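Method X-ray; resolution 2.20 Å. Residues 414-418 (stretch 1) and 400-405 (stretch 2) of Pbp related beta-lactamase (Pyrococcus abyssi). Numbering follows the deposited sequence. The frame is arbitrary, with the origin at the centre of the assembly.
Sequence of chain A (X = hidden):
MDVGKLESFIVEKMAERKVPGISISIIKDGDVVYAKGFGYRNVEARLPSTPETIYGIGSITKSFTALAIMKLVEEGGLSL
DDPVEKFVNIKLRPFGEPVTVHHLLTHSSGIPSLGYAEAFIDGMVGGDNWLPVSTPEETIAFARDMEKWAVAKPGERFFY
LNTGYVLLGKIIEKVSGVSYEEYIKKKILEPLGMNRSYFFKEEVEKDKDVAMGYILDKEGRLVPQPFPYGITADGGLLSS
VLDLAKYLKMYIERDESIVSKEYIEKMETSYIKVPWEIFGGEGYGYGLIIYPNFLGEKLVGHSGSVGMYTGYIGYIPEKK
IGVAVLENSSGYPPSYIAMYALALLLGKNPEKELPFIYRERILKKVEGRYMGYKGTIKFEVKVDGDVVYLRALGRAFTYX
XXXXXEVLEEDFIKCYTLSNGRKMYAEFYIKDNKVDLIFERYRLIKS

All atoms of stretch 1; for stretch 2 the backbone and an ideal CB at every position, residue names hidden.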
# COMPACT_ATOMS: atom_id res chain seq x y z
N LYS A 414 33.58 -6.64 -24.49
CA LYS A 414 32.82 -6.15 -25.64
C LYS A 414 31.51 -6.93 -25.69
O LYS A 414 31.51 -8.16 -25.70
CB LYS A 414 33.61 -6.36 -26.93
CG LYS A 414 32.92 -5.82 -28.17
CD LYS A 414 33.84 -5.84 -29.38
CE LYS A 414 33.20 -5.15 -30.58
NZ LYS A 414 34.10 -5.11 -31.76
N CYS A 415 30.39 -6.21 -25.69
CA CYS A 415 29.08 -6.85 -25.73
C CYS A 415 28.31 -6.36 -26.94
O CYS A 415 28.73 -5.42 -27.62
CB CYS A 415 28.26 -6.51 -24.48
SG CYS A 415 29.06 -6.90 -22.94
N TYR A 416 27.18 -7.00 -27.20
CA TYR A 416 26.34 -6.61 -28.32
C TYR A 416 24.90 -6.94 -27.98
O TYR A 416 24.63 -7.83 -27.18
CB TYR A 416 26.75 -7.37 -29.59
CG TYR A 416 26.41 -8.84 -29.58
CD1 TYR A 416 25.14 -9.29 -29.94
CD2 TYR A 416 27.36 -9.79 -29.20
CE1 TYR A 416 24.82 -10.64 -29.94
CE2 TYR A 416 27.05 -11.16 -29.19
CZ TYR A 416 25.77 -11.57 -29.56
OH TYR A 416 25.45 -12.92 -29.56
N THR A 417 23.99 -6.20 -28.59
CA THR A 417 22.57 -6.42 -28.37
C THR A 417 21.92 -6.46 -29.74
O THR A 417 22.61 -6.58 -30.75
CB THR A 417 21.96 -5.30 -27.55
OG1 THR A 417 20.60 -5.64 -27.25
CG2 THR A 417 22.02 -3.98 -28.31
N LEU A 418 20.59 -6.35 -29.78
CA LEU A 418 19.88 -6.39 -31.05
C LEU A 418 19.41 -5.01 -31.48
O LEU A 418 18.79 -4.27 -30.70
CB LEU A 418 18.69 -7.35 -30.95
CG LEU A 418 18.50 -8.23 -32.19
CD1 LEU A 418 18.18 -7.35 -33.40
CD2 LEU A 418 19.76 -9.07 -32.45
N UNK A 400 15.26 -0.80 -20.56
CA UNK A 400 16.33 -1.81 -20.43
C UNK A 400 16.81 -2.50 -21.71
O UNK A 400 16.01 -2.80 -22.61
CB UNK A 400 15.85 -2.90 -19.47
N UNK A 401 18.12 -2.77 -21.77
CA UNK A 401 18.76 -3.42 -22.91
C UNK A 401 19.54 -4.67 -22.49
O UNK A 401 20.25 -4.66 -21.47
CB UNK A 401 19.69 -2.44 -23.62
N UNK A 402 19.41 -5.77 -23.27
CA UNK A 402 20.12 -7.03 -22.98
C UNK A 402 21.43 -7.07 -23.75
O UNK A 402 21.43 -6.93 -24.97
CB UNK A 402 19.26 -8.24 -23.34
N UNK A 403 22.55 -7.25 -23.05
CA UNK A 403 23.86 -7.30 -23.69
C UNK A 403 24.54 -8.67 -23.58
O UNK A 403 24.65 -9.24 -22.49
CB UNK A 403 24.77 -6.23 -23.08
N UNK A 404 25.02 -9.17 -24.71
CA UNK A 404 25.69 -10.46 -24.76
C UNK A 404 27.20 -10.30 -24.92
O UNK A 404 27.66 -9.77 -25.93
CB UNK A 404 25.13 -11.30 -25.91
N UNK A 405 27.99 -10.75 -23.94
CA UNK A 405 29.44 -10.63 -24.05
C UNK A 405 29.97 -11.45 -25.21
O UNK A 405 29.70 -12.65 -25.30
CB UNK A 405 30.11 -11.07 -22.75

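The two segments are neighbouring antiparallel strands, their N-to-C directions 136° apart.

At position 400 the ideal CB has nothing of stretch 1 within 5.5 Å, so the contact sets no preference beyond an extended backbone (phi/psi -125/144). The residue is Thr 400, which takes no part in the contact.

Position 401 directs CA-to-CB toward stretch 1, yet its nearest neighbour, Thr 417 OG1, is 4.9 Å from the ideal CB. A side chain of moderate size could fill this gap, and the extended backbone (-125/137) would accept a beta-branched one as readily as leucine or a polar residue. It is Ile 401, whose CG2 comes within 3.5 Å of Thr 417 OG1.

At 402 CA-to-CB points sideways, and the backbone matters more. Its carbonyl oxygen accepts a hydrogen bond from Thr 417 OG1 (OG1 to O, 2.7 Å), while its amide nitrogen donates none to stretch 1. With phi at -94°, many residues would fit, including a proline, though that phi is somewhat more negative than is usual for one. Pro 402 occupies the site, and its CG lies 3.7 Å from Thr 417 OG1.

The ideal CB of 403 points sideways but is 3.8 Å from Cys 415 CB and 5.4 Å from Thr 417 CB. Between these neighbours a medium aliphatic side chain, valine, isoleucine or leucine, would suit. Leu 403 packs its CB 3.8 Å from Cys 415 CB and, with chi1 m and chi2 t, brings CD2 to 3.8 Å from Thr 417 CB.

Position 404 is the hydrogen-bonded partner of Tyr 416. Its N donates to Tyr 416 O at 2.8 Å, almost linearly (174°), and its O accepts from Tyr 416 N at 3.1 Å with a more bent angle of 139°. A free amide is therefore needed, which argues against proline. The ideal CB lies 3.7 Å from Tyr 416 CZ, favouring an apolar aliphatic or aromatic side chain. Phe 404 sets its CB over one face of the tyrosine ring, 3.9 Å from the centroid of the Tyr 416 ring. Its own ring leads away, and the two aromatic planes lie oblique at 56°.

Position 405 pairs with Cys 415 without hydrogen bonds, so no amide proton is required here. Its phi of -64° permits proline, and the ideal CB, 4.3 Å from Cys 415 SG, would equally suit a small or medium apolar residue. Pro 405 places CG 4.0 Å from Cys 415 SG.

Stretch 2, residues 400-405: TIPLFP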
# COMPACT_ATOMS: atom_id res chain seq x y z
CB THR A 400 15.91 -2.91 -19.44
OG1 THR A 400 15.84 -2.36 -18.12
CG2 THR A 400 16.92 -4.07 -19.44
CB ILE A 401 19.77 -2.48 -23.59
CG1 ILE A 401 19.06 -1.27 -24.18
CG2 ILE A 401 20.54 -3.22 -24.67
CD1 ILE A 401 20.00 -0.27 -24.84
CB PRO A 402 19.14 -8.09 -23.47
CG PRO A 402 18.57 -7.43 -24.70
CD PRO A 402 18.32 -6.00 -24.23
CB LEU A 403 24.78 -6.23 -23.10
CG LEU A 403 24.37 -4.76 -23.22
CD1 LEU A 403 25.45 -3.91 -22.57
CD2 LEU A 403 24.19 -4.37 -24.68
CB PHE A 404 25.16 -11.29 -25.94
CG PHE A 404 23.79 -11.87 -25.72
CD1 PHE A 404 22.89 -11.27 -24.84
CD2 PHE A 404 23.39 -12.99 -26.43
CE1 PHE A 404 21.61 -11.79 -24.67
CE2 PHE A 404 22.11 -13.51 -26.28
CZ PHE A 404 21.22 -12.91 -25.39
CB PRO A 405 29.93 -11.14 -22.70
CG PRO A 405 28.83 -10.77 -21.77
CD PRO A 405 27.61 -11.18 -22.58
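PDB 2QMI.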